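Local coordinates for protein putative tetR family transcription regulator (Shewanella loihica, PDB 3PPB) that probably binds DNA through a helix-turn-helix motif and regulates transcription, as other members of the TetR family do, at residues A[66-71]-A[94-99]; A[60-65]-A[126-131]; A[74-79]-A[86-91]; A[102-107]-A[163-168]. All coordinates share one frame; numbering follows the deposited sequence.

Contact 1 of 4, residues A[66-71]-A[94-99]; sequences QEFADA and LTWAMA. With EDO (1,2-ethanediol), chain G; EDO (1,2-ethanediol), chain H.
Phe68 drives the edge of its ring against one face of the Trp96 indole, the tight part of this contact between two helices whose local axes run at 130° and approach to 10.4 Å. The evidence is an edge-to-face pair: the Phe68 ring and the six-membered ring of Trp96 have centroids 5.1 Å apart and planes at 77°, with Phe68 CD1 3.5 Å from Trp96 CE3. The same indole face also receives Phe68 CA, 4.3 Å from the centroid of the five-membered ring, a CH-pi contact. With CG of Trp96 opposite its backbone N (chi1 180°), the indole extends across the gap to lie over Phe68. Ala71 adds CB, 3.6 Å from Trp96 CD1. The other margin is looser and occupied by an ethanediol, probably from the crystallisation liquor: Trp96 NE1 makes only a weak bond to its O1, 3.2 Å away, and that O1 is hydrogen-bonded to Glu67 OE1 at 2.7 Å. A leucine in place of Trp96 would probably leave the Phe68 edge without its aromatic face and the ethanediol without its N-H donor. Around this pair, Tyr161 of helix 150-170 and Phe107 of helix 101-110 meet both aromatic rings, while Glu67 forms a salt bridge with Lys103; helices 53-74 and 82-99 are thus tied to two further helices.

Contact 2 of 4, residues A[60-65]-A[126-131]; sequences LFLGVK and HGILGF. With EDO (1,2-ethanediol), chain D.
Ile128 meets Leu62 and Lys65 at the last turn of helix 118-128, which ends in a wider pi-type turn. Its CG1 branch is extended (chi2 173°), and this carries CD1 to within 3.3 Å of Leu62 O and 3.8 Å of Leu62 CD2, the two side chains crossing at about a right angle. The other branch, CG2, settles 3.6 Å from Lys65 O, so two methyls of Ile128 rest against carbonyl oxygens about one turn apart on helix 53-74. Next in sequence, Leu129 leaves helical geometry before helix 130-141 starts, and its side chain still points at the facing helix: CD1 lies 4.1 Å from Lys65 CD, across the aliphatic part of the lysine. Lys65 itself bends at chi2 (-82°), turning its ammonium group away from the isoleucine. There NZ donates to both hydroxyls of an ethanediol, probably from the crystallisation liquor, 2.8 Å to O1 and 2.8 Å to O2. The protein itself offers the Phe107 face, a cation-pi partner, and a weak bond to Ser111 OG. Shortening Lys65 to an alanine would probably leave Leu129 CD1 without its aliphatic neighbour and the Phe107 face without its cation. The chemistry is therefore divided: methyl groups join the helices, while burial costs the ammonium its water, a cost that the Phe107 face and the hydroxyl oxygens probably repay in part.

Contact 3 of 4, residues A[74-79]-A[86-91]; sequences ASVSSR and AEQLWF
Val76 and Gln88 each lose 71 Å² to this contact, and Leu89 a further 26 Å², out of 199 Å² in all. The fit centres on one methyl group. CG2 of Val76 stands opposite the valine's carbonyl carbon, with CG1 opposite the backbone N (chi1 173°), and from there it reaches Gln88 CB at 3.7 Å and Leu89 CG also at 3.7 Å, touching two successive residues of helix 82-99. Leu89 crosses the valine at about a right angle, bringing CD2 to 3.8 Å from the same methyl. Gln88 approaches differently: it runs obliquely past Val76, extended beyond CG, and lays its amide along the loop backbone. No hydrogen bond results, since Gln88 OE1 remains 3.8 Å from Ser77 N and Gln88 NE2 3.9 Å from Ser77 O. What covers Val76 on this side is therefore the length of the glutamine rather than a polar lock. Beyond the pair of segments, Leu89 also touches Phe131 and Leu135 of helix 130-141, which links the loop contact to a third helix. Two serines help fix the loop: Ser75 OG is hydrogen-bonded to Ala71 O, in the last turns of helix 53-74, and Ser78 OG to Asp85 OD2 near the start of helix 82-99. With Val76 in an extended conformation (phi -117°, psi 120°), this is a short interhelical connection that packs back on the helix it leads into, here within the all-helical domain that accompanies the DNA-binding bundle in TetR-family proteins.

Contact 4 of 4, residues A[102-107]-A[163-168]; sequences LKQAFF and AATRYF
Gln104 and Thr165 face each other across the gap between helix 101-110 and helix 150-170, their side chains crossing obliquely, and they carry the whole of this small contact of 79 Å². Each CB points toward the opposite helix, although the CA atoms of Gln104 and Thr165 are 8.2 Å apart. The glutamine leaves its helix with CG opposite the backbone N and bends at chi2 (55°), which presents the amide to the threonine. NE2 of Gln104 comes 2.8 Å from Thr165 OG1 and 3.3 Å from Thr165 CB, but the hydroxyl oxygen stands well out of the amide plane. The N-H bonds lie within that plane, so the angle is poor and the approach does not count as a hydrogen bond despite its shortness. The methyl, CG2 of Thr165, is more distant, 4.0 Å from Gln104 NE2. Both residues have a proper polar partner in Tyr161, one turn before Thr165: Gln104 OE1 is hydrogen-bonded to the Tyr161 hydroxyl, and Thr165 OG1, set between its own backbone N and carbonyl carbon (chi1 59°), turns back along its helix to bond the Tyr161 backbone carbonyl. Ala97 of helix 82-99 touches both side chains, while Arg166 beside them binds Met112 O of the second subunit. The chemistry implies a buried polar spot centred on Tyr161, which, bonded to both, probably orients the amide and the hydroxyl: the two polar groups abut closely while each has its hydrogen bond with the tyrosine.

In the fold
Contact 4 is fully buried, contacts 1 and 2 partly so, and contact 3 lies at the surface, about 16 Å from the centre of the chain. Contacts 1 and 2 share helix 53-74, using successive turns of it, and they meet where Ile128 packs on Ala69; contacts 1 and 3 share helix 82-99. Chemistry follows position. Aromatic rings dominate contact 1, methyl groups and a buried lysine contact 2, a valine against a glutamine and a leucine contact 3, and amide against hydroxyl contact 4. Glu67 joins contact 1 to contact 4 through a salt bridge with Lys103, whereas contacts 3 and 4 touch only through Trp90 on Ala164.

Contact 1 of 4, residues A[66-71]-A[94-99]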
# COMPACT_ATOMS: atom_id res chain seq x y z
N GLN A 66 17.72 -0.62 2.10
CA GLN A 66 18.89 -0.66 2.97
C GLN A 66 19.11 0.69 3.68
O GLN A 66 19.33 0.69 4.89
CB GLN A 66 20.16 -1.10 2.24
CG GLN A 66 21.30 -1.46 3.21
CD GLN A 66 20.97 -2.64 4.10
OE1 GLN A 66 20.78 -3.75 3.63
NE2 GLN A 66 20.84 -2.40 5.40
N GLU A 67 18.97 1.82 2.95
CA GLU A 67 19.08 3.16 3.53
C GLU A 67 18.05 3.37 4.66
O GLU A 67 18.39 3.88 5.73
CB GLU A 67 18.86 4.23 2.45
CG GLU A 67 20.03 4.41 1.52
CD GLU A 67 19.73 5.40 0.42
OE1 GLU A 67 18.99 6.38 0.69
OE2 GLU A 67 20.21 5.19 -0.72
N PHE A 68 16.79 2.98 4.40
CA PHE A 68 15.70 3.07 5.35
C PHE A 68 16.01 2.26 6.62
O PHE A 68 15.90 2.78 7.74
CB PHE A 68 14.41 2.58 4.69
CG PHE A 68 13.20 2.46 5.58
CD1 PHE A 68 12.49 3.59 5.97
CD2 PHE A 68 12.74 1.21 6.00
CE1 PHE A 68 11.34 3.48 6.75
CE2 PHE A 68 11.59 1.10 6.79
CZ PHE A 68 10.90 2.23 7.16
N ALA A 69 16.41 0.99 6.44
CA ALA A 69 16.73 0.06 7.52
C ALA A 69 17.88 0.61 8.37
O ALA A 69 17.76 0.63 9.60
CB ALA A 69 17.09 -1.30 6.96
N ASP A 70 18.94 1.13 7.71
CA ASP A 70 20.11 1.72 8.35
C ASP A 70 19.74 2.96 9.18
O ASP A 70 20.20 3.07 10.31
CB ASP A 70 21.16 2.10 7.29
CG ASP A 70 21.92 0.94 6.64
OD1 ASP A 70 21.67 -0.22 7.02
OD2 ASP A 70 22.79 1.21 5.77
N ALA A 71 18.89 3.86 8.63
CA ALA A 71 18.47 5.10 9.30
C ALA A 71 17.64 4.84 10.55
O ALA A 71 17.91 5.45 11.59
CB ALA A 71 17.68 5.99 8.34
N LEU A 94 8.78 7.05 10.37
CA LEU A 94 7.90 8.13 9.93
C LEU A 94 8.70 9.41 9.70
O LEU A 94 8.44 10.08 8.71
CB LEU A 94 6.74 8.34 10.94
CG LEU A 94 5.39 7.62 10.62
CD1 LEU A 94 5.58 6.14 10.33
CD2 LEU A 94 4.42 7.73 11.79
N THR A 95 9.73 9.69 10.55
CA THR A 95 10.59 10.87 10.37
C THR A 95 11.35 10.73 9.06
O THR A 95 11.44 11.70 8.30
CB THR A 95 11.54 11.04 11.56
OG1 THR A 95 10.75 11.20 12.74
CG2 THR A 95 12.50 12.23 11.41
N TRP A 96 11.87 9.52 8.78
CA TRP A 96 12.61 9.24 7.55
C TRP A 96 11.71 9.50 6.34
O TRP A 96 12.16 10.14 5.39
CB TRP A 96 13.15 7.80 7.54
CG TRP A 96 13.92 7.46 6.29
CD1 TRP A 96 15.27 7.53 6.12
CD2 TRP A 96 13.37 7.00 5.05
NE1 TRP A 96 15.61 7.13 4.84
CE2 TRP A 96 14.45 6.82 4.15
CE3 TRP A 96 12.07 6.73 4.59
CZ2 TRP A 96 14.27 6.35 2.84
CZ3 TRP A 96 11.89 6.31 3.29
CH2 TRP A 96 12.98 6.13 2.43
N ALA A 97 10.44 9.03 6.39
CA ALA A 97 9.44 9.22 5.33
C ALA A 97 9.19 10.71 5.02
O ALA A 97 9.07 11.08 3.86
CB ALA A 97 8.13 8.55 5.73
N MSE A 98 9.11 11.56 6.07
CA MSE A 98 8.88 13.00 5.92
C MSE A 98 10.15 13.70 5.44
O MSE A 98 10.06 14.67 4.70
CB MSE A 98 8.40 13.64 7.23
CG MSE A 98 7.08 13.03 7.78
SE MSE A 98 5.57 13.03 6.50
CE MSE A 98 5.13 15.00 6.52
N ALA A 99 11.33 13.20 5.84
CA ALA A 99 12.62 13.79 5.45
C ALA A 99 13.05 13.42 4.01
O ALA A 99 13.86 14.14 3.45
CB ALA A 99 13.70 13.35 6.43
C1 EDO G . 18.67 8.46 3.88
O1 EDO G . 18.12 7.63 2.86
C2 EDO G . 19.09 7.59 5.06
O2 EDO G . 19.54 8.42 6.15
C1 EDO H . 19.53 6.83 -5.33
O1 EDO H . 19.45 7.90 -4.37
C2 EDO H . 20.23 5.64 -4.68
O2 EDO H . 19.48 5.21 -3.54

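Contact 2 of 4, residues A[60-65]-A[126-131]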
# COMPACT_ATOMS: atom_id res chain seq x y z
N LEU A 60 17.83 -0.51 -7.27
CA LEU A 60 17.35 0.72 -6.65
C LEU A 60 16.50 0.40 -5.41
O LEU A 60 16.73 0.96 -4.33
CB LEU A 60 16.53 1.52 -7.68
CG LEU A 60 15.92 2.83 -7.20
CD1 LEU A 60 17.00 3.82 -6.72
CD2 LEU A 60 15.04 3.45 -8.28
N PHE A 61 15.53 -0.52 -5.59
CA PHE A 61 14.61 -0.98 -4.55
C PHE A 61 15.36 -1.43 -3.30
O PHE A 61 15.10 -0.90 -2.22
CB PHE A 61 13.73 -2.13 -5.09
CG PHE A 61 12.71 -2.68 -4.12
CD1 PHE A 61 11.52 -2.01 -3.89
CD2 PHE A 61 12.93 -3.88 -3.46
CE1 PHE A 61 10.59 -2.51 -2.98
CE2 PHE A 61 11.98 -4.39 -2.57
CZ PHE A 61 10.81 -3.71 -2.35
N LEU A 62 16.32 -2.37 -3.46
CA LEU A 62 17.10 -2.92 -2.34
C LEU A 62 17.97 -1.85 -1.70
O LEU A 62 18.11 -1.84 -0.46
CB LEU A 62 17.94 -4.14 -2.77
CG LEU A 62 17.17 -5.38 -3.26
CD1 LEU A 62 18.11 -6.37 -3.91
CD2 LEU A 62 16.37 -6.05 -2.13
N GLY A 63 18.51 -0.96 -2.53
CA GLY A 63 19.34 0.16 -2.09
C GLY A 63 18.60 1.10 -1.16
O GLY A 63 19.10 1.41 -0.07
N VAL A 64 17.40 1.55 -1.58
CA VAL A 64 16.56 2.45 -0.78
C VAL A 64 16.09 1.72 0.50
O VAL A 64 16.16 2.30 1.58
CB VAL A 64 15.36 3.08 -1.58
CG1 VAL A 64 14.61 4.09 -0.71
CG2 VAL A 64 15.85 3.78 -2.86
N LYS A 65 15.69 0.44 0.39
CA LYS A 65 15.30 -0.37 1.56
C LYS A 65 16.47 -0.41 2.58
O LYS A 65 16.22 -0.20 3.78
CB LYS A 65 14.88 -1.80 1.17
CG LYS A 65 13.52 -1.91 0.48
CD LYS A 65 12.38 -1.91 1.48
CE LYS A 65 11.05 -1.83 0.79
NZ LYS A 65 9.95 -2.24 1.71
N HIS A 126 12.91 -10.24 4.65
CA HIS A 126 13.59 -11.16 5.56
C HIS A 126 15.09 -10.90 5.67
O HIS A 126 15.71 -11.35 6.64
CB HIS A 126 13.33 -12.62 5.14
CG HIS A 126 11.87 -12.90 4.93
ND1 HIS A 126 11.37 -13.30 3.70
CD2 HIS A 126 10.83 -12.74 5.79
CE1 HIS A 126 10.06 -13.41 3.86
NE2 HIS A 126 9.69 -13.07 5.09
N GLY A 127 15.66 -10.18 4.71
CA GLY A 127 17.10 -9.90 4.72
C GLY A 127 17.39 -8.55 5.33
O GLY A 127 17.79 -8.45 6.50
N ILE A 128 17.10 -7.49 4.56
CA ILE A 128 17.32 -6.10 4.96
C ILE A 128 16.51 -5.75 6.23
O ILE A 128 17.05 -5.11 7.13
CB ILE A 128 16.98 -5.16 3.76
CG1 ILE A 128 17.97 -5.43 2.58
CG2 ILE A 128 17.04 -3.69 4.20
CD1 ILE A 128 17.67 -4.69 1.22
N LEU A 129 15.24 -6.15 6.30
CA LEU A 129 14.40 -5.83 7.44
C LEU A 129 14.13 -7.05 8.32
O LEU A 129 13.12 -7.11 9.02
CB LEU A 129 13.11 -5.16 6.96
CG LEU A 129 13.35 -3.80 6.24
CD1 LEU A 129 12.22 -3.48 5.31
CD2 LEU A 129 13.59 -2.66 7.23
N GLY A 130 15.09 -8.00 8.33
CA GLY A 130 15.03 -9.21 9.13
C GLY A 130 14.91 -8.95 10.63
O GLY A 130 14.32 -9.76 11.36
N PHE A 131 15.46 -7.81 11.09
CA PHE A 131 15.44 -7.44 12.51
C PHE A 131 13.99 -7.23 13.01
O PHE A 131 13.76 -7.34 14.21
CB PHE A 131 16.29 -6.19 12.80
CG PHE A 131 15.72 -4.88 12.30
CD1 PHE A 131 15.99 -4.42 11.02
CD2 PHE A 131 14.88 -4.12 13.11
CE1 PHE A 131 15.44 -3.23 10.55
CE2 PHE A 131 14.32 -2.93 12.64
CZ PHE A 131 14.61 -2.49 11.37
C1 EDO D . 8.92 -0.41 4.66
O1 EDO D . 10.01 -1.26 4.29
C2 EDO D . 8.84 0.72 3.65
O2 EDO D . 8.73 0.19 2.34

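Contact 3 of 4, residues A[74-79]-A[86-91]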
# COMPACT_ATOMS: atom_id res chain seq x y z
N ALA A 74 19.88 3.09 13.29
CA ALA A 74 20.88 4.03 13.83
C ALA A 74 20.24 5.06 14.79
O ALA A 74 20.95 5.64 15.61
CB ALA A 74 21.58 4.75 12.69
N SER A 75 18.92 5.27 14.69
CA SER A 75 18.15 6.21 15.51
C SER A 75 17.74 5.62 16.86
O SER A 75 17.20 6.33 17.71
CB SER A 75 16.89 6.63 14.75
OG SER A 75 17.21 7.28 13.53
N VAL A 76 17.98 4.32 17.05
CA VAL A 76 17.55 3.60 18.22
C VAL A 76 18.71 3.05 19.03
O VAL A 76 19.48 2.22 18.55
CB VAL A 76 16.59 2.45 17.79
CG1 VAL A 76 16.22 1.54 18.97
CG2 VAL A 76 15.34 3.00 17.12
N SER A 77 18.78 3.50 20.28
CA SER A 77 19.69 2.95 21.27
C SER A 77 18.79 2.34 22.36
O SER A 77 18.10 3.08 23.07
CB SER A 77 20.67 3.99 21.80
OG SER A 77 21.78 3.32 22.36
N SER A 78 18.69 1.00 22.36
CA SER A 78 17.82 0.25 23.25
C SER A 78 18.22 0.36 24.70
O SER A 78 19.41 0.37 25.04
CB SER A 78 17.78 -1.22 22.86
OG SER A 78 16.99 -1.98 23.75
N ARG A 79 17.19 0.44 25.57
CA ARG A 79 17.33 0.42 27.02
C ARG A 79 16.78 -0.92 27.55
O ARG A 79 16.80 -1.16 28.76
CB ARG A 79 16.61 1.61 27.66
N ALA A 86 10.14 -0.14 19.94
CA ALA A 86 9.15 -0.19 18.85
C ALA A 86 8.65 1.23 18.56
O ALA A 86 8.52 1.59 17.41
CB ALA A 86 7.98 -1.10 19.22
N GLU A 87 8.44 2.05 19.62
CA GLU A 87 8.02 3.45 19.50
C GLU A 87 9.09 4.29 18.81
O GLU A 87 8.75 5.04 17.88
CB GLU A 87 7.68 4.01 20.88
CG GLU A 87 7.02 5.37 20.83
CD GLU A 87 6.68 5.85 22.22
OE1 GLU A 87 7.58 5.84 23.09
OE2 GLU A 87 5.49 6.16 22.46
N GLN A 88 10.36 4.17 19.25
CA GLN A 88 11.50 4.86 18.63
C GLN A 88 11.65 4.45 17.16
O GLN A 88 11.90 5.31 16.32
CB GLN A 88 12.82 4.53 19.36
CG GLN A 88 12.99 5.03 20.79
CD GLN A 88 14.35 4.60 21.33
OE1 GLN A 88 15.40 5.12 20.94
NE2 GLN A 88 14.37 3.60 22.22
N LEU A 89 11.49 3.13 16.85
CA LEU A 89 11.63 2.65 15.47
C LEU A 89 10.52 3.20 14.59
O LEU A 89 10.78 3.60 13.46
CB LEU A 89 11.64 1.13 15.40
CG LEU A 89 12.97 0.44 15.76
CD1 LEU A 89 12.74 -0.97 16.15
CD2 LEU A 89 14.00 0.52 14.62
N TRP A 90 9.28 3.20 15.11
CA TRP A 90 8.11 3.70 14.40
C TRP A 90 8.26 5.20 14.08
O TRP A 90 8.08 5.59 12.93
CB TRP A 90 6.86 3.44 15.25
CG TRP A 90 5.61 4.02 14.69
CD1 TRP A 90 4.97 5.15 15.10
CD2 TRP A 90 4.86 3.52 13.57
NE1 TRP A 90 3.82 5.34 14.36
CE2 TRP A 90 3.74 4.36 13.40
CE3 TRP A 90 5.03 2.44 12.69
CZ2 TRP A 90 2.78 4.14 12.41
CZ3 TRP A 90 4.08 2.22 11.71
CH2 TRP A 90 2.97 3.05 11.59
N PHE A 91 8.63 6.02 15.08
CA PHE A 91 8.76 7.44 14.84
C PHE A 91 10.02 7.76 14.01
O PHE A 91 9.97 8.69 13.21
CB PHE A 91 8.66 8.28 16.12
CG PHE A 91 7.24 8.28 16.66
CD1 PHE A 91 6.16 8.71 15.87
CD2 PHE A 91 6.96 7.83 17.95
CE1 PHE A 91 4.85 8.67 16.35
CE2 PHE A 91 5.65 7.84 18.45
CZ PHE A 91 4.60 8.25 17.64

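Contact 4 of 4, residues A[102-107]-A[163-168]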
# COMPACT_ATOMS: atom_id res chain seq x y z
N LEU A 102 10.94 11.88 -1.99
CA LEU A 102 11.06 11.12 -3.23
C LEU A 102 11.18 9.60 -2.97
O LEU A 102 10.42 8.81 -3.56
CB LEU A 102 12.26 11.64 -4.05
CG LEU A 102 12.45 11.05 -5.43
CD1 LEU A 102 11.23 11.28 -6.32
CD2 LEU A 102 13.65 11.68 -6.09
N LYS A 103 12.11 9.20 -2.08
CA LYS A 103 12.32 7.80 -1.72
C LYS A 103 11.08 7.21 -1.05
O LYS A 103 10.76 6.04 -1.28
CB LYS A 103 13.54 7.66 -0.80
CG LYS A 103 14.83 7.83 -1.56
CD LYS A 103 16.02 8.06 -0.64
CE LYS A 103 17.22 8.35 -1.50
NZ LYS A 103 18.40 8.72 -0.67
N GLN A 104 10.34 8.04 -0.27
CA GLN A 104 9.11 7.60 0.37
C GLN A 104 8.00 7.37 -0.69
O GLN A 104 7.31 6.35 -0.63
CB GLN A 104 8.65 8.59 1.46
CG GLN A 104 7.29 8.25 2.09
CD GLN A 104 7.20 6.85 2.65
OE1 GLN A 104 8.20 6.26 3.08
NE2 GLN A 104 6.00 6.31 2.70
N ALA A 105 7.86 8.29 -1.66
CA ALA A 105 6.89 8.12 -2.76
C ALA A 105 7.20 6.82 -3.54
O ALA A 105 6.28 6.11 -3.93
CB ALA A 105 6.94 9.33 -3.69
N PHE A 106 8.51 6.49 -3.71
CA PHE A 106 9.02 5.26 -4.34
C PHE A 106 8.53 4.04 -3.55
O PHE A 106 8.10 3.08 -4.17
CB PHE A 106 10.57 5.30 -4.43
CG PHE A 106 11.20 4.02 -4.94
CD1 PHE A 106 11.32 3.78 -6.30
CD2 PHE A 106 11.65 3.05 -4.05
CE1 PHE A 106 11.87 2.59 -6.77
CE2 PHE A 106 12.21 1.85 -4.52
CZ PHE A 106 12.33 1.64 -5.88
N PHE A 107 8.55 4.09 -2.19
CA PHE A 107 8.04 2.98 -1.37
C PHE A 107 6.53 2.84 -1.55
O PHE A 107 6.02 1.75 -1.77
CB PHE A 107 8.35 3.16 0.12
CG PHE A 107 9.75 2.86 0.60
CD1 PHE A 107 10.60 2.03 -0.14
CD2 PHE A 107 10.20 3.33 1.82
CE1 PHE A 107 11.88 1.72 0.32
CE2 PHE A 107 11.46 2.98 2.30
CZ PHE A 107 12.30 2.20 1.54
N ALA A 163 0.22 3.21 5.42
CA ALA A 163 -1.02 3.94 5.70
C ALA A 163 -0.72 5.23 6.46
O ALA A 163 -1.26 6.28 6.11
CB ALA A 163 -1.98 3.07 6.48
N ALA A 164 0.15 5.17 7.49
CA ALA A 164 0.47 6.34 8.32
C ALA A 164 1.27 7.37 7.54
O ALA A 164 1.03 8.56 7.70
CB ALA A 164 1.23 5.92 9.60
N THR A 165 2.17 6.92 6.65
CA THR A 165 2.98 7.84 5.85
C THR A 165 2.15 8.44 4.71
O THR A 165 2.41 9.58 4.35
CB THR A 165 4.27 7.20 5.38
OG1 THR A 165 4.00 6.03 4.61
CG2 THR A 165 5.20 6.87 6.55
N ARG A 166 1.14 7.72 4.19
CA ARG A 166 0.19 8.26 3.21
C ARG A 166 -0.56 9.40 3.89
O ARG A 166 -0.64 10.50 3.35
CB ARG A 166 -0.81 7.14 2.77
CG ARG A 166 -2.08 7.61 2.00
CD ARG A 166 -1.79 7.86 0.52
NE ARG A 166 -1.08 9.13 0.33
CZ ARG A 166 0.09 9.26 -0.29
NH1 ARG A 166 0.69 8.20 -0.83
NH2 ARG A 166 0.67 10.45 -0.38
N TYR A 167 -1.08 9.14 5.10
CA TYR A 167 -1.82 10.09 5.93
C TYR A 167 -1.00 11.35 6.21
O TYR A 167 -1.51 12.46 6.02
CB TYR A 167 -2.23 9.40 7.26
CG TYR A 167 -3.06 10.25 8.19
CD1 TYR A 167 -4.41 10.48 7.95
CD2 TYR A 167 -2.49 10.86 9.31
CE1 TYR A 167 -5.18 11.27 8.80
CE2 TYR A 167 -3.24 11.66 10.16
CZ TYR A 167 -4.60 11.83 9.93
OH TYR A 167 -5.38 12.57 10.78
N PHE A 168 0.25 11.20 6.69
CA PHE A 168 1.04 12.36 7.05
C PHE A 168 1.56 13.12 5.84
O PHE A 168 1.75 14.32 5.96
CB PHE A 168 2.16 12.00 8.01
CG PHE A 168 1.64 11.65 9.41
CD1 PHE A 168 0.94 12.59 10.16
CD2 PHE A 168 1.87 10.40 9.97
CE1 PHE A 168 0.46 12.29 11.44
CE2 PHE A 168 1.38 10.07 11.25
CZ PHE A 168 0.69 11.03 11.98